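Local coordinates for nucleoside-diphosphate-sugar epimerase (Pseudomonas aeruginosa, PDB 2X4G), which probably acts as an NAD(P)-dependent enzyme on a nucleotide-linked sugar, as in related Rossmann-fold epimerases and dehydratases, its substrate not being established, at residues Y16-A21 with H38-I43; A29-R34 with A54-E59; H208-Q213 with V299-Q304; Q213-D218 with G243-M248. All blocks are in the same frame, centred on the assembly; numbering follows the deposited sequence.

Contact 1: residues Y16-A21 with H38-I43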
loop_
_atom_site.group_PDB
_atom_site.type_symbol
_atom_site.label_atom_id
_atom_site.label_comp_id
_atom_site.label_asym_id
_atom_site.label_seq_id
_atom_site.Cartn_x
_atom_site.Cartn_y
_atom_site.Cartn_z
ATOM N N TYR A 16 -6.047 -18.357 36.591
ATOM C CA TYR A 16 -6.044 -18.269 35.131
ATOM C C TYR A 16 -5.119 -17.155 34.678
ATOM O O TYR A 16 -5.068 -16.103 35.307
ATOM C CB TYR A 16 -7.442 -18.023 34.560
ATOM C CG TYR A 16 -8.458 -19.132 34.818
ATOM C CD1 TYR A 16 -9.597 -18.884 35.553
ATOM C CD2 TYR A 16 -8.291 -20.415 34.304
ATOM C CE1 TYR A 16 -10.532 -19.859 35.785
ATOM C CE2 TYR A 16 -9.231 -21.401 34.537
ATOM C CZ TYR A 16 -10.348 -21.103 35.282
ATOM O OH TYR A 16 -11.314 -22.026 35.559
ATOM N N ALA A 17 -4.400 -17.396 33.580
ATOM C CA ALA A 17 -3.435 -16.441 33.038
ATOM C C ALA A 17 -3.924 -15.868 31.725
ATOM O O ALA A 17 -4.715 -16.495 31.044
ATOM C CB ALA A 17 -2.085 -17.113 32.828
ATOM N N VAL A 18 -3.433 -14.677 31.380
ATOM C CA VAL A 18 -3.739 -14.019 30.111
ATOM C C VAL A 18 -2.454 -13.484 29.499
ATOM O O VAL A 18 -1.728 -12.750 30.161
ATOM C CB VAL A 18 -4.663 -12.795 30.324
ATOM C CG1 VAL A 18 -5.105 -12.220 28.984
ATOM C CG2 VAL A 18 -5.864 -13.155 31.168
ATOM N N LEU A 19 -2.153 -13.856 28.256
ATOM C CA LEU A 19 -1.096 -13.193 27.485
ATOM C C LEU A 19 -1.758 -12.169 26.619
ATOM O O LEU A 19 -2.804 -12.451 26.036
ATOM C CB LEU A 19 -0.354 -14.164 26.575
ATOM C CG LEU A 19 0.575 -15.095 27.354
ATOM C CD1 LEU A 19 -0.234 -16.281 27.922
ATOM C CD2 LEU A 19 1.748 -15.563 26.524
ATOM N N GLY A 20 -1.143 -10.995 26.507
ATOM C CA GLY A 20 -1.684 -9.903 25.704
ATOM C C GLY A 20 -2.757 -9.142 26.446
ATOM O O GLY A 20 -3.673 -8.608 25.832
ATOM N N ALA A 21 -2.605 -9.068 27.766
ATOM C CA ALA A 21 -3.553 -8.413 28.653
ATOM C C ALA A 21 -3.684 -6.908 28.474
ATOM O O ALA A 21 -4.663 -6.322 28.925
ATOM C CB ALA A 21 -3.182 -8.697 30.079
ATOM N N HIS A 38 -11.480 -15.377 40.542
ATOM C CA HIS A 38 -10.317 -16.226 40.377
ATOM C C HIS A 38 -9.031 -15.436 40.611
ATOM O O HIS A 38 -9.038 -14.212 40.665
ATOM C CB HIS A 38 -10.359 -16.853 38.998
ATOM C CG HIS A 38 -11.615 -17.626 38.763
ATOM N ND1 HIS A 38 -12.388 -17.477 37.632
ATOM C CD2 HIS A 38 -12.265 -18.518 39.550
ATOM C CE1 HIS A 38 -13.450 -18.259 37.722
ATOM N NE2 HIS A 38 -13.401 -18.897 38.876
ATOM N N ASP A 39 -7.931 -16.156 40.798
ATOM C CA ASP A 39 -6.624 -15.545 40.888
ATOM C C ASP A 39 -6.159 -15.279 39.469
ATOM O O ASP A 39 -6.205 -16.167 38.619
ATOM C CB ASP A 39 -5.647 -16.463 41.617
ATOM C CG ASP A 39 -5.838 -16.445 43.133
ATOM O OD1 ASP A 39 -5.402 -17.432 43.770
ATOM O OD2 ASP A 39 -6.394 -15.450 43.691
ATOM N N LEU A 40 -5.718 -14.052 39.218
ATOM C CA LEU A 40 -5.363 -13.627 37.878
ATOM C C LEU A 40 -3.866 -13.582 37.737
ATOM O O LEU A 40 -3.174 -12.961 38.558
ATOM C CB LEU A 40 -5.919 -12.242 37.630
ATOM C CG LEU A 40 -5.508 -11.523 36.364
ATOM C CD1 LEU A 40 -5.872 -12.344 35.122
ATOM C CD2 LEU A 40 -6.185 -10.135 36.387
ATOM N N VAL A 41 -3.367 -14.243 36.703
ATOM C CA VAL A 41 -1.974 -14.107 36.319
ATOM C C VAL A 41 -1.909 -13.409 34.956
ATOM O O VAL A 41 -2.700 -13.709 34.065
ATOM C CB VAL A 41 -1.257 -15.477 36.276
ATOM C CG1 VAL A 41 0.150 -15.337 35.705
ATOM C CG2 VAL A 41 -1.222 -16.105 37.677
ATOM N N LEU A 42 -0.985 -12.463 34.821
ATOM C CA LEU A 42 -0.744 -11.767 33.564
ATOM C C LEU A 42 0.673 -12.073 33.084
ATOM O O LEU A 42 1.658 -11.707 33.741
ATOM C CB LEU A 42 -0.888 -10.254 33.743
ATOM C CG LEU A 42 -2.203 -9.752 34.304
ATOM C CD1 LEU A 42 -2.210 -8.232 34.365
ATOM C CD2 LEU A 42 -3.352 -10.295 33.464
ATOM N N ILE A 43 0.773 -12.766 31.953
ATOM C CA ILE A 43 2.060 -13.046 31.344
ATOM C C ILE A 43 2.317 -11.947 30.320
ATOM O O ILE A 43 1.578 -11.824 29.364
ATOM C CB ILE A 43 2.079 -14.437 30.683
ATOM C CG1 ILE A 43 1.798 -15.537 31.724
ATOM C CG2 ILE A 43 3.435 -14.707 30.023
ATOM C CD1 ILE A 43 1.503 -16.889 31.109
#
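The ring of Tyr16 turns its edge to one face of the His38 imidazole, a T-shaped pair with planes 85° and centroids 5.1 Å apart. Tyr16 CE1 stands over that face toward its rim, nearest to His38 ND1 at 3.5 Å, and ND1 lies near the plane of the tyrosine ring. Chi1 of -63° sets Tyr16 CG anti to the carbonyl carbon, on the backbone N side. The tyrosine hydroxyl is hydrogen-bonded to Glu231. From here the two strands run parallel, stitched by four backbone bonds: Tyr16 N to Asp39 O, Val41 N to Tyr16 O, Val18 N to Val41 O and Ile43 N to Val18 O. On the face carrying Ala17 and Leu19, Ile43 does most of the packing: its CD1 meets Leu19 CD1 at 3.7 Å and Ala17 CB at 4.0 Å. On the other face Val18 CG2 touches Leu40 CD1, and Ala21 CB rests on Leu42 CD2 at 3.7 Å. Ile33 of helix 24-35 covers this second face, reaching Tyr16, Val18 and Leu40. Strand 15-19, helix 24-35 and strand 39-44 form the first beta-alpha-beta unit of a Rossmann fold, with Gly20 and Ala21 opening the glycine-rich turn typical of dinucleotide-binding proteins.

Contact 2: residues A29-R34 with A54-E59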
loop_
_atom_site.group_PDB
_atom_site.type_symbol
_atom_site.label_atom_id
_atom_site.label_comp_id
_atom_site.label_asym_id
_atom_site.label_seq_id
_atom_site.Cartn_x
_atom_site.Cartn_y
_atom_site.Cartn_z
ATOM N N ALA A 29 -10.612 -9.786 29.181
ATOM C CA ALA A 29 -10.535 -11.158 29.708
ATOM C C ALA A 29 -10.027 -11.084 31.146
ATOM O O ALA A 29 -10.617 -11.668 32.042
ATOM C CB ALA A 29 -9.645 -12.028 28.877
ATOM N N ALA A 30 -8.949 -10.333 31.360
ATOM C CA ALA A 30 -8.344 -10.198 32.675
ATOM C C ALA A 30 -9.389 -9.766 33.709
ATOM O O ALA A 30 -9.565 -10.414 34.748
ATOM C CB ALA A 30 -7.200 -9.218 32.628
ATOM N N ARG A 31 -10.098 -8.691 33.401
ATOM C CA ARG A 31 -11.198 -8.218 34.230
ATOM C C ARG A 31 -12.268 -9.260 34.547
ATOM O O ARG A 31 -12.814 -9.291 35.634
ATOM C CB ARG A 31 -11.903 -7.093 33.506
ATOM C CG ARG A 31 -11.145 -5.823 33.434
ATOM C CD ARG A 31 -11.947 -4.831 32.621
ATOM N NE ARG A 31 -11.666 -3.528 33.148
ATOM C CZ ARG A 31 -12.506 -2.758 33.821
ATOM N NH1 ARG A 31 -13.757 -3.090 33.995
ATOM N NH2 ARG A 31 -12.064 -1.606 34.287
ATOM N N ALA A 32 -12.616 -10.061 33.556
ATOM C CA ALA A 32 -13.634 -11.075 33.720
ATOM C C ALA A 32 -13.167 -12.135 34.696
ATOM O O ALA A 32 -13.969 -12.654 35.468
ATOM C CB ALA A 32 -13.988 -11.700 32.364
ATOM N N ILE A 33 -11.872 -12.451 34.652
ATOM C CA ILE A 33 -11.247 -13.403 35.567
ATOM C C ILE A 33 -11.258 -12.833 36.966
ATOM O O ILE A 33 -11.510 -13.534 37.910
ATOM C CB ILE A 33 -9.791 -13.698 35.171
ATOM C CG1 ILE A 33 -9.714 -14.454 33.827
ATOM C CG2 ILE A 33 -9.095 -14.509 36.227
ATOM C CD1 ILE A 33 -8.321 -14.406 33.149
ATOM N N ARG A 34 -10.982 -11.551 37.100
ATOM C CA ARG A 34 -11.088 -10.880 38.381
ATOM C C ARG A 34 -12.545 -10.839 38.851
ATOM O O ARG A 34 -12.826 -11.148 39.996
ATOM C CB ARG A 34 -10.492 -9.476 38.278
ATOM C CG ARG A 34 -10.667 -8.569 39.507
ATOM C CD ARG A 34 -10.256 -9.254 40.806
ATOM N NE ARG A 34 -8.889 -9.761 40.769
ATOM C CZ ARG A 34 -8.482 -10.881 41.374
ATOM N NH1 ARG A 34 -9.370 -11.643 42.064
ATOM N NH2 ARG A 34 -7.188 -11.246 41.284
ATOM N N ALA A 54 -2.572 -2.937 37.260
ATOM C CA ALA A 54 -2.261 -3.115 38.681
ATOM C C ALA A 54 -3.519 -3.098 39.570
ATOM O O ALA A 54 -3.594 -3.832 40.542
ATOM C CB ALA A 54 -1.248 -2.056 39.151
ATOM N N TYR A 55 -4.507 -2.282 39.218
ATOM C CA TYR A 55 -5.773 -2.213 39.956
ATOM C C TYR A 55 -6.463 -3.582 40.115
ATOM O O TYR A 55 -7.179 -3.797 41.095
ATOM C CB TYR A 55 -6.723 -1.181 39.326
ATOM C CG TYR A 55 -7.362 -1.611 38.013
ATOM C CD1 TYR A 55 -6.652 -1.567 36.811
ATOM C CD2 TYR A 55 -8.683 -2.047 37.966
ATOM C CE1 TYR A 55 -7.224 -1.951 35.624
ATOM C CE2 TYR A 55 -9.262 -2.450 36.764
ATOM C CZ TYR A 55 -8.522 -2.398 35.596
ATOM O OH TYR A 55 -9.079 -2.787 34.401
ATOM N N LEU A 56 -6.225 -4.511 39.188
ATOM C CA LEU A 56 -6.765 -5.875 39.312
ATOM C C LEU A 56 -6.026 -6.714 40.361
ATOM O O LEU A 56 -6.431 -7.848 40.653
ATOM C CB LEU A 56 -6.752 -6.611 37.957
ATOM C CG LEU A 56 -7.542 -5.985 36.788
ATOM C CD1 LEU A 56 -7.362 -6.796 35.525
ATOM C CD2 LEU A 56 -9.005 -5.862 37.126
ATOM N N GLU A 57 -4.964 -6.148 40.939
ATOM C CA GLU A 57 -4.099 -6.851 41.885
ATOM C C GLU A 57 -3.663 -8.166 41.298
ATOM O O GLU A 57 -3.862 -9.203 41.914
ATOM C CB GLU A 57 -4.799 -7.073 43.226
ATOM C CG GLU A 57 -5.003 -5.766 44.015
ATOM C CD GLU A 57 -5.706 -5.986 45.344
ATOM O OE1 GLU A 57 -5.341 -6.947 46.045
ATOM O OE2 GLU A 57 -6.618 -5.198 45.690
ATOM N N PRO A 58 -3.059 -8.118 40.097
ATOM C CA PRO A 58 -2.652 -9.303 39.365
ATOM C C PRO A 58 -1.352 -9.825 39.873
ATOM O O PRO A 58 -0.622 -9.101 40.530
ATOM C CB PRO A 58 -2.428 -8.770 37.947
ATOM C CG PRO A 58 -1.903 -7.397 38.160
ATOM C CD PRO A 58 -2.562 -6.889 39.444
ATOM N N GLU A 59 -1.062 -11.073 39.559
ATOM C CA GLU A 59 0.284 -11.610 39.721
ATOM C C GLU A 59 0.893 -11.521 38.318
ATOM O O GLU A 59 0.277 -11.953 37.359
ATOM C CB GLU A 59 0.211 -13.051 40.248
ATOM C CG GLU A 59 1.485 -13.871 40.136
ATOM C CD GLU A 59 1.333 -15.303 40.658
ATOM O OE1 GLU A 59 0.210 -15.744 41.008
ATOM O OE2 GLU A 59 2.358 -16.004 40.706
#
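Helix 24-35, the connecting helix of the first beta-alpha-beta unit in the Rossmann domain, meets the connection between strands 39-44 and 59-62 here, with Ala30, Arg31 and Arg34 facing Tyr55 and Leu56. Leu56, in the short 3-10 turn, buries more surface than any other residue of the contact. Its isobutyl group straddles the helix surface: CD1 sits on Ala30 CB at 3.8 Å, while CD2 lies against Arg34 CG at 4.0 Å, the leucine and arginine side chains running past one another in opposite senses. Further in, Leu56 also packs on Leu40, which ties the turn to the sheet. The two arginines flank this apolar spot with polar bonds. Arg31 and Tyr55 cross at about a right angle, their guanidinium and ring planes 50° apart. Arg31 NE donates to Tyr55 OH at 3.0 Å, tilted somewhat from the guanidinium plane, and NH2 adds a weak second bond to the same oxygen. Tyr55 OH is also hydrogen-bonded to His27 NE2, so the phenol spans two successive turns of the helix. Arg34 works differently, for it grips backbone. Its chain leaves with CG anti to the backbone N (chi1 173°), then bends at chi2 and chi3, and NE donates to Leu56 O at 3.1 Å, lying in the plane of that carbonyl.

Contact 3: residues H208-Q213 with V299-Q304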
loop_
_atom_site.group_PDB
_atom_site.type_symbol
_atom_site.label_atom_id
_atom_site.label_comp_id
_atom_site.label_asym_id
_atom_site.label_seq_id
_atom_site.Cartn_x
_atom_site.Cartn_y
_atom_site.Cartn_z
ATOM N N HIS A 208 -16.545 8.433 4.195
ATOM C CA HIS A 208 -17.325 7.430 3.451
ATOM C C HIS A 208 -17.093 6.027 4.018
ATOM O O HIS A 208 -16.106 5.790 4.719
ATOM C CB HIS A 208 -16.932 7.416 1.959
ATOM C CG HIS A 208 -17.206 8.695 1.230
ATOM N ND1 HIS A 208 -18.423 8.976 0.650
ATOM C CD2 HIS A 208 -16.409 9.757 0.959
ATOM C CE1 HIS A 208 -18.372 10.165 0.074
ATOM N NE2 HIS A 208 -17.160 10.661 0.248
ATOM N N TYR A 209 -17.992 5.101 3.680
ATOM C CA TYR A 209 -17.875 3.684 4.061
ATOM C C TYR A 209 -18.203 2.820 2.850
ATOM O O TYR A 209 -18.814 3.303 1.893
ATOM C CB TYR A 209 -18.874 3.336 5.172
ATOM C CG TYR A 209 -20.311 3.328 4.686
ATOM C CD1 TYR A 209 -21.051 4.504 4.627
ATOM C CD2 TYR A 209 -20.918 2.154 4.258
ATOM C CE1 TYR A 209 -22.372 4.507 4.176
ATOM C CE2 TYR A 209 -22.246 2.149 3.791
ATOM C CZ TYR A 209 -22.965 3.334 3.752
ATOM O OH TYR A 209 -24.271 3.368 3.285
ATOM N N VAL A 210 -17.833 1.543 2.910
ATOM C CA VAL A 210 -18.170 0.572 1.875
ATOM C C VAL A 210 -19.169 -0.464 2.399
ATOM O O VAL A 210 -18.980 -1.025 3.474
ATOM C CB VAL A 210 -16.903 -0.147 1.361
ATOM C CG1 VAL A 210 -17.260 -1.445 0.641
ATOM C CG2 VAL A 210 -16.129 0.767 0.429
ATOM N N ALA A 211 -20.211 -0.741 1.612
ATOM C CA ALA A 211 -21.272 -1.680 2.011
ATOM C C ALA A 211 -20.690 -3.000 2.505
ATOM O O ALA A 211 -19.697 -3.506 1.957
ATOM C CB ALA A 211 -22.253 -1.926 0.849
ATOM N N GLY A 212 -21.303 -3.558 3.541
ATOM C CA GLY A 212 -20.801 -4.799 4.127
ATOM C C GLY A 212 -21.536 -5.244 5.379
ATOM O O GLY A 212 -22.135 -4.440 6.097
ATOM N N GLN A 213 -21.475 -6.539 5.640
ATOM C CA GLN A 213 -22.147 -7.114 6.784
ATOM C C GLN A 213 -21.091 -7.372 7.832
ATOM O O GLN A 213 -19.991 -7.780 7.498
ATOM C CB GLN A 213 -22.817 -8.435 6.390
ATOM C CG GLN A 213 -23.635 -8.370 5.118
ATOM C CD GLN A 213 -24.520 -9.583 4.969
ATOM O OE1 GLN A 213 -25.761 -9.463 4.899
ATOM N NE2 GLN A 213 -23.901 -10.770 4.966
ATOM N N VAL A 299 -11.219 -6.855 1.763
ATOM C CA VAL A 299 -11.693 -7.405 3.046
ATOM C C VAL A 299 -12.041 -6.234 4.017
ATOM O O VAL A 299 -12.408 -6.455 5.189
ATOM C CB VAL A 299 -10.655 -8.382 3.670
ATOM C CG1 VAL A 299 -10.258 -9.475 2.657
ATOM C CG2 VAL A 299 -9.429 -7.627 4.166
ATOM N N MET A 300 -11.927 -5.001 3.494
ATOM C CA MET A 300 -12.404 -3.754 4.140
ATOM C C MET A 300 -13.962 -3.699 4.277
ATOM O O MET A 300 -14.531 -2.876 5.020
ATOM C CB MET A 300 -11.892 -2.537 3.338
ATOM C CG MET A 300 -10.365 -2.286 3.419
ATOM S SD MET A 300 -9.258 -3.588 2.787
ATOM C CE MET A 300 -8.921 -4.516 4.294
ATOM N N ALA A 301 -14.627 -4.569 3.517
ATOM C CA ALA A 301 -16.035 -4.902 3.703
ATOM C C ALA A 301 -16.232 -6.332 3.174
ATOM O O ALA A 301 -17.075 -6.593 2.305
ATOM C CB ALA A 301 -16.932 -3.906 2.968
ATOM N N GLY A 302 -15.410 -7.244 3.694
ATOM C CA GLY A 302 -15.521 -8.663 3.386
ATOM C C GLY A 302 -15.921 -9.495 4.595
ATOM O O GLY A 302 -15.645 -10.687 4.636
ATOM N N GLY A 303 -16.582 -8.884 5.577
ATOM C CA GLY A 303 -16.998 -9.601 6.779
ATOM C C GLY A 303 -18.363 -10.212 6.568
ATOM O O GLY A 303 -19.017 -9.902 5.569
ATOM N N GLN A 304 -18.797 -11.075 7.495
ATOM C CA GLN A 304 -20.179 -11.602 7.480
ATOM C C GLN A 304 -20.866 -11.545 8.839
ATOM O O GLN A 304 -20.236 -11.243 9.851
ATOM C CB GLN A 304 -20.208 -13.040 6.962
ATOM C CG GLN A 304 -19.408 -14.042 7.780
ATOM C CD GLN A 304 -19.441 -15.427 7.170
ATOM O OE1 GLN A 304 -20.414 -15.802 6.514
ATOM N NE2 GLN A 304 -18.380 -16.192 7.373
#
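Ala301 and Gln213 have the most surface covered in this contact, one by its methyl group and the other largely through its backbone. Ala301 CB points into the bend of segment 208-213. It meets Val210 CG1 at 3.4 Å, lies close to Ala211 O, and has Gly212 CA at 4.1 Å. Val210 CG1, anti to the backbone N (chi1 161°), is the valine methyl that meets Ala301. The same valine packs on Met267 of strand 265-267 and on Leu278 of the second subunit, so the contact lies beside the dimer interface. Strand 208-210 pairs in parallel with strand 265-267 in a small two-stranded sheet separate from the large Rossmann sheet, and segment 299-304, without regular structure, runs alongside the link from that strand to strand 213-218. Over their touching parts the two segments point almost the same way, 6° apart. At the far end Gln213 O comes up to Gly303 O at 3.0 Å, two acceptors that cannot bond directly; Gly303 O takes a hydrogen bond from Arg132 NH1. Gln304 N is 3.5 Å from Gln213 O without making a hydrogen bond. The Gln304 amide is held at both ends, NE2 donating to Pro131 O and OE1 accepting from His133 N.

Contact 4: residues Q213-D218 with G243-M248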
loop_
_atom_site.group_PDB
_atom_site.type_symbol
_atom_site.label_atom_id
_atom_site.label_comp_id
_atom_site.label_asym_id
_atom_site.label_seq_id
_atom_site.Cartn_x
_atom_site.Cartn_y
_atom_site.Cartn_z
ATOM N N GLN A 213 -21.475 -6.539 5.640
ATOM C CA GLN A 213 -22.147 -7.114 6.784
ATOM C C GLN A 213 -21.091 -7.372 7.832
ATOM O O GLN A 213 -19.991 -7.780 7.498
ATOM C CB GLN A 213 -22.817 -8.435 6.390
ATOM C CG GLN A 213 -23.635 -8.370 5.118
ATOM C CD GLN A 213 -24.520 -9.583 4.969
ATOM O OE1 GLN A 213 -25.761 -9.463 4.899
ATOM N NE2 GLN A 213 -23.901 -10.770 4.966
ATOM N N ARG A 214 -21.429 -7.165 9.098
ATOM C CA ARG A 214 -20.463 -7.319 10.179
ATOM C C ARG A 214 -21.133 -7.644 11.491
ATOM O O ARG A 214 -22.231 -7.180 11.742
ATOM C CB ARG A 214 -19.684 -6.021 10.331
ATOM C CG ARG A 214 -18.442 -6.173 11.173
ATOM C CD ARG A 214 -17.563 -4.941 11.106
ATOM N NE ARG A 214 -16.939 -4.796 9.796
ATOM C CZ ARG A 214 -15.885 -5.495 9.378
ATOM N NH1 ARG A 214 -15.320 -6.416 10.162
ATOM N NH2 ARG A 214 -15.405 -5.282 8.155
ATOM N N ASN A 215 -20.469 -8.440 12.321
ATOM C CA ASN A 215 -20.895 -8.653 13.708
ATOM C C ASN A 215 -19.988 -7.908 14.666
ATOM O O ASN A 215 -18.758 -8.093 14.660
ATOM C CB ASN A 215 -20.912 -10.122 14.098
ATOM C CG ASN A 215 -21.581 -10.357 15.461
ATOM O OD1 ASN A 215 -20.904 -10.439 16.481
ATOM N ND2 ASN A 215 -22.912 -10.455 15.475
ATOM N N VAL A 216 -20.622 -7.071 15.486
ATOM C CA VAL A 216 -19.958 -6.236 16.469
ATOM C C VAL A 216 -20.284 -6.765 17.860
ATOM O O VAL A 216 -21.408 -7.200 18.097
ATOM C CB VAL A 216 -20.446 -4.791 16.323
ATOM C CG1 VAL A 216 -20.121 -3.957 17.560
ATOM C CG2 VAL A 216 -19.819 -4.187 15.106
ATOM N N ILE A 217 -19.308 -6.741 18.767
ATOM C CA ILE A 217 -19.502 -7.240 20.132
ATOM C C ILE A 217 -18.878 -6.309 21.158
ATOM O O ILE A 217 -17.826 -5.709 20.933
ATOM C CB ILE A 217 -18.953 -8.684 20.358
ATOM C CG1 ILE A 217 -19.476 -9.234 21.703
ATOM C CG2 ILE A 217 -17.437 -8.708 20.290
ATOM C CD1 ILE A 217 -18.774 -10.408 22.237
ATOM N N ASP A 218 -19.574 -6.182 22.281
ATOM C CA ASP A 218 -19.178 -5.305 23.358
ATOM C C ASP A 218 -17.911 -5.905 24.017
ATOM O O ASP A 218 -17.808 -7.111 24.212
ATOM C CB ASP A 218 -20.378 -5.169 24.307
ATOM C CG ASP A 218 -20.079 -4.385 25.583
ATOM O OD1 ASP A 218 -20.369 -3.173 25.596
ATOM O OD2 ASP A 218 -19.614 -4.984 26.592
ATOM N N GLY A 243 -22.374 -10.363 19.048
ATOM C CA GLY A 243 -23.078 -9.238 19.657
ATOM C C GLY A 243 -24.253 -8.871 18.796
ATOM O O GLY A 243 -25.342 -9.408 18.988
ATOM N N HIS A 244 -24.035 -7.970 17.838
ATOM C CA HIS A 244 -25.095 -7.526 16.917
ATOM C C HIS A 244 -24.645 -7.697 15.481
ATOM O O HIS A 244 -23.530 -7.291 15.128
ATOM C CB HIS A 244 -25.447 -6.063 17.156
ATOM C CG HIS A 244 -25.883 -5.777 18.558
ATOM N ND1 HIS A 244 -25.099 -5.077 19.452
ATOM C CD2 HIS A 244 -26.999 -6.138 19.235
ATOM C CE1 HIS A 244 -25.723 -5.002 20.613
ATOM N NE2 HIS A 244 -26.877 -5.640 20.509
ATOM N N ASN A 245 -25.499 -8.313 14.660
ATOM C CA ASN A 245 -25.288 -8.321 13.221
ATOM C C ASN A 245 -25.761 -7.000 12.648
ATOM O O ASN A 245 -26.836 -6.535 12.955
ATOM C CB ASN A 245 -26.015 -9.477 12.576
ATOM C CG ASN A 245 -25.423 -10.794 12.950
ATOM O OD1 ASN A 245 -24.220 -10.984 12.936
ATOM N ND2 ASN A 245 -26.258 -11.706 13.285
ATOM N N LEU A 246 -24.933 -6.397 11.817
ATOM C CA LEU A 246 -25.035 -4.985 11.538
ATOM C C LEU A 246 -24.591 -4.680 10.125
ATOM O O LEU A 246 -23.530 -5.120 9.706
ATOM C CB LEU A 246 -24.078 -4.273 12.499
ATOM C CG LEU A 246 -24.576 -3.063 13.257
ATOM C CD1 LEU A 246 -25.970 -3.312 13.802
ATOM C CD2 LEU A 246 -23.615 -2.807 14.369
ATOM N N GLU A 247 -25.377 -3.914 9.390
ATOM C CA GLU A 247 -24.881 -3.331 8.157
ATOM C C GLU A 247 -23.863 -2.222 8.511
ATOM O O GLU A 247 -24.017 -1.508 9.506
ATOM C CB GLU A 247 -26.050 -2.769 7.327
ATOM C CG GLU A 247 -26.996 -3.824 6.715
ATOM C CD GLU A 247 -26.403 -4.528 5.508
ATOM O OE1 GLU A 247 -25.247 -4.220 5.162
ATOM O OE2 GLU A 247 -27.079 -5.388 4.899
ATOM N N MET A 248 -22.821 -2.087 7.700
ATOM C CA MET A 248 -21.850 -1.016 7.879
ATOM C C MET A 248 -22.473 0.353 7.728
ATOM O O MET A 248 -21.984 1.314 8.321
ATOM C CB MET A 248 -20.689 -1.149 6.894
ATOM C CG MET A 248 -19.583 -2.082 7.351
ATOM S SD MET A 248 -18.563 -1.338 8.657
ATOM C CE MET A 248 -19.368 -2.060 10.075
#
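This is an antiparallel strand pair, 213-218 against 244-247, at the end of the large sheet where both strands also pair with strand 176-185. Arg214 with Leu246 and Val216 with His244 are its hydrogen-bonded pairs. Each is closed by two backbone bonds, such as Leu246 N to Arg214 O at 2.8 Å and His244 N to Val216 O at 2.7 Å. Asn215 adds a side-chain clamp on the face it shares with Asn245. Its chi1 of -170° puts CG anti to the backbone N, and the amide it carries is used at both ends. OD1 accepts Gly243 N at 3.0 Å, in the carbonyl plane and on a lone pair, while ND2 donates to Asn245 OD1 at 2.9 Å. This second bond arrives well above the plane of the Asn245 carbonyl, the two amides being turned 65° from each other. Asn245 OD1 also receives Leu306 N, so two donors grip it. On the opposite face Val216 CG2 touches Leu246 CD2 at 4.1 Å, and Met248 CE comes to the edge of the Arg214 guanidinium, 3.6 Å from Arg214 CD. Arg214 NH1 is bonded to Tyr128 OH. Leu323 of helix 323-336 and Leu251 of helix 248-259 cover Val216 and Leu246, while Phe305 and Leu306 pack over the Gln213 and Asn215 side.

Overall arrangement
Contacts 1 and 4 belong to the same large sheet but lie on opposite sides of the chain's centre, about 28 Å apart between centres. Contact 1 is buried, parallel and lined mostly by aliphatic side chains; contact 4 is antiparallel, partly buried, and adds side-chain amides to its backbone ladder. Contact 2 builds on contact 1: it uses the same helix that covers that strand pair, and Glu59 bonds back to Leu40 and Leu42, but at its more exposed edge arginines do the holding. Contact 3, at the surface, relies on packing alone between its segments. It shares Gln213 with contact 4, and Gly212 O probably bonds Met248 N between them.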